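Local coordinates for predicted acetamidase/formamidase (Thermoanaerobacter tengcongensis, PDB 3TKK), which probably hydrolyses carbon–nitrogen bonds other than peptide bonds in linear amides, and binds zinc and calcium ions, at residues A[5-10]-A[22-27]; A[268-273]-A[287-292]. One frame throughout, in Å; residues are numbered along the deposited sequence.

In the fold
Both interactions involve the nine-stranded mixed sheet, at its two outermost strands within the chain, and lie on opposite sides of the chain's centre, with their own centres 36 Å apart. Interaction 1 lays edge strand 4-7 against strand 24-27 of a different sheet; it is partly buried, and side-chain carbons alone carry it. Interaction 2 joins strands 272-277 and 283-290 within the sheet, where a helix leads into one and another helix leaves the other; it is buried and combines backbone hydrogen bonds, a water bridge and an aromatic ring. The second subunit reaches interaction 2, whereas interaction 1 is touched by no other chain of the assembly. Both lie away from the metal sites.

Interaction 1 of 2, residues A[5-10]-A[22-27]; sequences YSLSAD and PAISVK
A23 meets L7 through methyl groups, its CB lying 4.2 Å from L7 CD1, where the chain enters strand 24-27. This strand belongs to a different sheet from strand 4-7, and the two face each other with axes 9.8 Å apart and N-to-C directions 147° apart, so the contact is face-to-face packing between sheets. I24 extends toward strand 4-7. Its CG1 is anti to the backbone N (chi1 -172°) and the chain stays extended to CD1, which comes 3.9 Å from Y5 CB and also meets Y5 CG, while the shorter branch, I24 CG2, lies 4.2 Å from L7 CD1. One isoleucine thus divides its two branches between two residues of the facing strand. The side chains of L7 and I24 slide past each other in opposite directions. S25 points away, its side chain touching F67 instead. V26 resumes the contact: its CG1 lies 3.7 Å from Y5 CD1 and also touches CE1, an approach oblique to the phenol ring. Y5 is therefore met at CB and CG by I24 CD1, and at CD1 and CE1 by V26 CG1. V26 also packs on I66 and V209. K27 takes no part in the contact; its NZ forms a salt bridge with E69. No hydrogen bond crosses between the segments; backbone bonds run within each sheet instead, from Y5 and L7 to strand 31-36 and from A23 to P65. With only carbon meeting carbon, the two sheets are held here by shape and the burial of apolar surface, without directional bonds to fix their relative position.

Interaction 2 of 2, residues A[268-273]-A[287-292]; sequences SITGNA and FSLPNW
The ring of F287 lies against the backbone of G271, N272 and A273, its CZ 3.5 Å from G271 CA and its CE1 3.5 Å from N272 N, all met obliquely. This is the open end of a beta hairpin, strands 272-277 and 283-290, with helix 260-270 leading in and helix 291-296 leaving. The F287 ring also meets the ring of F267, planes at about 45°, and touches V245 and M248 of helix 237-255. CG anti to the backbone N (chi1 -172°) starts the side chain on this path. A CB on G271 would collide with CZ. An alanine at F287 would probably open a gap beside the G271–A273 backbone and leave F267 without its ring partner. At the end of strand 283-290, L289 CD2 touches G271 CA and lies 3.7 Å from T270 CG2, the two side chains crossing at about a right angle. P290 CD comes 3.4 Å from T270 O. A273 and F287 form a non-hydrogen-bonded pair. N272 and S288 form the hydrogen-bonded pair: N272 N to S288 O, and S288 N to N272 O, the latter donor tilted 35° from the carbonyl plane. N272 OD1 accepts from D191 N of the second subunit, while N272 ND2 donates to a water, 2.9 Å away, that also lies 2.8 Å from S288 OG.

Interaction 1 of 2, residues A[5-10]-A[22-27]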
loop_
_atom_site.group_PDB
_atom_site.type_symbol
_atom_site.label_atom_id
_atom_site.label_comp_id
_atom_site.label_asym_id
_atom_site.label_seq_id
_atom_site.Cartn_x
_atom_site.Cartn_y
_atom_site.Cartn_z
ATOM N N TYR A 5 -13.862 -28.170 17.501
ATOM C CA TYR A 5 -15.109 -28.420 16.799
ATOM C C TYR A 5 -14.997 -28.182 15.298
ATOM O O TYR A 5 -14.210 -27.370 14.826
ATOM C CB TYR A 5 -16.255 -27.503 17.323
ATOM C CG TYR A 5 -16.394 -27.638 18.822
ATOM C CD1 TYR A 5 -15.997 -26.626 19.664
ATOM C CD2 TYR A 5 -16.965 -28.750 19.363
ATOM C CE1 TYR A 5 -16.123 -26.725 21.044
ATOM C CE2 TYR A 5 -17.083 -28.904 20.760
ATOM C CZ TYR A 5 -16.673 -27.871 21.597
ATOM O OH TYR A 5 -16.791 -28.020 22.965
ATOM N N SER A 6 -15.877 -28.809 14.560
ATOM C CA SER A 6 -15.990 -28.535 13.124
ATOM C C SER A 6 -17.326 -27.875 12.854
ATOM O O SER A 6 -18.358 -28.314 13.360
ATOM C CB SER A 6 -15.836 -29.901 12.438
ATOM O OG SER A 6 -16.631 -29.907 11.294
ATOM N N LEU A 7 -17.367 -26.792 12.109
ATOM C CA LEU A 7 -18.583 -26.056 11.902
ATOM C C LEU A 7 -18.799 -26.038 10.365
ATOM O O LEU A 7 -17.964 -25.508 9.596
ATOM C CB LEU A 7 -18.412 -24.615 12.359
ATOM C CG LEU A 7 -19.641 -23.721 12.189
ATOM C CD1 LEU A 7 -20.814 -24.365 12.940
ATOM C CD2 LEU A 7 -19.306 -22.323 12.740
ATOM N N SER A 8 -19.965 -26.539 9.944
ATOM C CA SER A 8 -20.208 -26.701 8.536
ATOM C C SER A 8 -20.913 -25.459 7.947
ATOM O O SER A 8 -21.529 -24.663 8.664
ATOM C CB SER A 8 -20.970 -28.037 8.426
ATOM O OG SER A 8 -21.702 -28.110 7.241
ATOM N N ALA A 9 -20.840 -25.315 6.625
ATOM C CA ALA A 9 -21.207 -24.152 5.937
ATOM C C ALA A 9 -22.722 -23.941 5.836
ATOM O O ALA A 9 -23.105 -22.849 5.479
ATOM C CB ALA A 9 -20.530 -24.125 4.556
ATOM N N ASP A 10 -23.510 -24.930 6.275
ATOM C CA ASP A 10 -24.942 -24.809 6.382
ATOM C C ASP A 10 -25.285 -23.887 7.519
ATOM O O ASP A 10 -26.414 -23.464 7.575
ATOM C CB ASP A 10 -25.727 -26.138 6.515
ATOM C CG ASP A 10 -25.132 -27.114 7.527
ATOM O OD1 ASP A 10 -23.946 -27.037 7.902
ATOM O OD2 ASP A 10 -25.845 -28.093 7.882
ATOM N N PRO A 22 -26.491 -17.844 17.586
ATOM C CA PRO A 22 -25.207 -18.542 17.547
ATOM C C PRO A 22 -25.438 -19.913 16.944
ATOM O O PRO A 22 -26.441 -20.612 17.253
ATOM C CB PRO A 22 -24.860 -18.746 19.033
ATOM C CG PRO A 22 -25.571 -17.707 19.744
ATOM C CD PRO A 22 -26.867 -17.427 18.955
ATOM N N ALA A 23 -24.523 -20.274 16.062
ATOM C CA ALA A 23 -24.583 -21.608 15.404
ATOM C C ALA A 23 -24.017 -22.571 16.414
ATOM O O ALA A 23 -24.360 -23.754 16.436
ATOM C CB ALA A 23 -23.718 -21.617 14.090
ATOM N N ILE A 24 -23.135 -22.049 17.253
ATOM C CA ILE A 24 -22.430 -22.928 18.220
ATOM C C ILE A 24 -21.780 -21.974 19.264
ATOM O O ILE A 24 -21.530 -20.774 18.977
ATOM C CB ILE A 24 -21.389 -23.778 17.522
ATOM C CG1 ILE A 24 -20.799 -24.810 18.474
ATOM C CG2 ILE A 24 -20.253 -22.894 16.830
ATOM C CD1 ILE A 24 -19.695 -25.752 17.706
ATOM N N SER A 25 -21.684 -22.476 20.480
ATOM C CA SER A 25 -20.943 -21.863 21.584
ATOM C C SER A 25 -19.654 -22.616 21.867
ATOM O O SER A 25 -19.665 -23.846 21.983
ATOM C CB SER A 25 -21.780 -21.880 22.909
ATOM O OG SER A 25 -22.739 -20.900 22.845
ATOM N N VAL A 26 -18.559 -21.865 22.012
ATOM C CA VAL A 26 -17.273 -22.414 22.315
ATOM C C VAL A 26 -16.699 -21.519 23.451
ATOM O O VAL A 26 -17.316 -20.467 23.831
ATOM C CB VAL A 26 -16.339 -22.378 21.072
ATOM C CG1 VAL A 26 -16.981 -23.103 19.852
ATOM C CG2 VAL A 26 -15.989 -20.895 20.688
ATOM N N LYS A 27 -15.542 -21.942 23.971
ATOM C CA LYS A 27 -14.866 -21.182 25.032
ATOM C C LYS A 27 -13.532 -20.660 24.564
ATOM O O LYS A 27 -12.926 -21.146 23.542
ATOM C CB LYS A 27 -14.602 -22.068 26.308
ATOM C CG LYS A 27 -15.812 -22.867 26.804
ATOM C CD LYS A 27 -15.388 -23.845 28.002
ATOM C CE LYS A 27 -16.498 -24.826 28.366
ATOM N NZ LYS A 27 -17.521 -23.954 28.925
#

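Interaction 2 of 2, residues A[268-273]-A[287-292]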
loop_
_atom_site.group_PDB
_atom_site.type_symbol
_atom_site.label_atom_id
_atom_site.label_comp_id
_atom_site.label_asym_id
_atom_site.label_seq_id
_atom_site.Cartn_x
_atom_site.Cartn_y
_atom_site.Cartn_z
ATOM N N SER A 268 6.300 7.882 10.451
ATOM C CA SER A 268 6.609 8.391 9.151
ATOM C C SER A 268 7.754 7.604 8.512
ATOM O O SER A 268 7.862 7.609 7.236
ATOM C CB SER A 268 7.058 9.867 9.218
ATOM O OG SER A 268 6.581 10.661 8.109
ATOM N N ILE A 269 8.654 7.056 9.324
ATOM C CA ILE A 269 9.855 6.429 8.777
ATOM C C ILE A 269 9.912 4.916 8.810
ATOM O O ILE A 269 10.775 4.274 8.081
ATOM C CB ILE A 269 11.170 6.968 9.430
ATOM C CG1 ILE A 269 11.300 6.559 10.894
ATOM C CG2 ILE A 269 11.275 8.490 9.217
ATOM C CD1 ILE A 269 12.736 6.949 11.513
ATOM N N THR A 270 9.066 4.335 9.676
ATOM C CA THR A 270 9.074 2.938 9.799
ATOM C C THR A 270 7.735 2.271 9.710
ATOM O O THR A 270 7.660 1.032 9.689
ATOM C CB THR A 270 9.866 2.558 11.061
ATOM O OG1 THR A 270 10.335 1.208 10.905
ATOM C CG2 THR A 270 9.001 2.700 12.263
ATOM N N GLY A 271 6.659 3.047 9.555
ATOM C CA GLY A 271 5.378 2.461 9.310
ATOM C C GLY A 271 4.918 2.668 7.860
ATOM O O GLY A 271 5.333 3.629 7.192
ATOM N N ASN A 272 4.027 1.790 7.384
ATOM C CA ASN A 272 3.680 1.721 5.951
ATOM C C ASN A 272 2.191 1.784 5.830
ATOM O O ASN A 272 1.471 0.842 6.310
ATOM C CB ASN A 272 4.218 0.384 5.318
ATOM C CG ASN A 272 5.711 0.349 5.236
ATOM O OD1 ASN A 272 6.302 1.194 4.616
ATOM N ND2 ASN A 272 6.346 -0.676 5.821
ATOM N N ALA A 273 1.681 2.871 5.286
ATOM C CA ALA A 273 0.263 2.903 5.000
ATOM C C ALA A 273 0.041 2.002 3.772
ATOM O O ALA A 273 0.792 2.133 2.837
ATOM C CB ALA A 273 -0.096 4.314 4.692
ATOM N N PHE A 287 -2.531 0.338 8.362
ATOM C CA PHE A 287 -1.183 0.857 8.701
ATOM C C PHE A 287 -0.298 -0.146 9.425
ATOM O O PHE A 287 -0.641 -0.658 10.485
ATOM C CB PHE A 287 -1.336 2.149 9.521
ATOM C CG PHE A 287 -0.004 2.850 9.751
ATOM C CD1 PHE A 287 0.603 3.527 8.702
ATOM C CD2 PHE A 287 0.567 2.910 11.026
ATOM C CE1 PHE A 287 1.829 4.148 8.842
ATOM C CE2 PHE A 287 1.823 3.573 11.163
ATOM C CZ PHE A 287 2.413 4.241 10.110
ATOM N N SER A 288 0.886 -0.432 8.879
ATOM C CA SER A 288 1.603 -1.604 9.315
ATOM C C SER A 288 2.921 -1.159 9.907
ATOM O O SER A 288 3.645 -0.391 9.250
ATOM C CB SER A 288 1.903 -2.343 8.029
ATOM O OG SER A 288 2.596 -3.510 8.205
ATOM N N LEU A 289 3.334 -1.749 11.057
ATOM C CA LEU A 289 4.667 -1.590 11.669
ATOM C C LEU A 289 5.336 -2.964 11.855
ATOM O O LEU A 289 4.674 -3.952 12.038
ATOM C CB LEU A 289 4.563 -0.910 13.030
ATOM C CG LEU A 289 4.249 0.575 12.905
ATOM C CD1 LEU A 289 3.469 1.116 14.156
ATOM C CD2 LEU A 289 5.617 1.337 12.680
ATOM N N PRO A 290 6.644 -3.012 11.780
ATOM C CA PRO A 290 7.358 -4.224 12.105
ATOM C C PRO A 290 7.067 -4.638 13.532
ATOM O O PRO A 290 7.147 -3.853 14.431
ATOM C CB PRO A 290 8.858 -3.816 11.971
ATOM C CG PRO A 290 8.865 -2.665 11.062
ATOM C CD PRO A 290 7.549 -1.891 11.496
ATOM N N ASN A 291 6.843 -5.926 13.787
ATOM C CA ASN A 291 6.634 -6.381 15.171
ATOM C C ASN A 291 7.745 -6.014 16.149
ATOM O O ASN A 291 7.488 -5.786 17.324
ATOM C CB ASN A 291 6.405 -7.884 15.220
ATOM C CG ASN A 291 5.149 -8.283 14.513
ATOM O OD1 ASN A 291 4.174 -7.475 14.357
ATOM N ND2 ASN A 291 5.070 -9.529 14.174
ATOM N N TRP A 292 9.000 -5.947 15.719
ATOM C CA TRP A 292 10.029 -5.777 16.780
ATOM C C TRP A 292 9.996 -4.329 17.355
ATOM O O TRP A 292 10.424 -4.047 18.484
ATOM C CB TRP A 292 11.420 -6.142 16.260
ATOM C CG TRP A 292 11.910 -5.218 15.203
ATOM C CD1 TRP A 292 11.605 -5.245 13.880
ATOM C CD2 TRP A 292 12.820 -4.112 15.389
ATOM N NE1 TRP A 292 12.214 -4.182 13.242
ATOM C CE2 TRP A 292 13.003 -3.511 14.146
ATOM C CE3 TRP A 292 13.495 -3.584 16.504
ATOM C CZ2 TRP A 292 13.839 -2.421 13.969
ATOM C CZ3 TRP A 292 14.332 -2.504 16.326
ATOM C CH2 TRP A 292 14.470 -1.912 15.068
HETATM O O HOH W 1 5.144 -2.941 7.191
#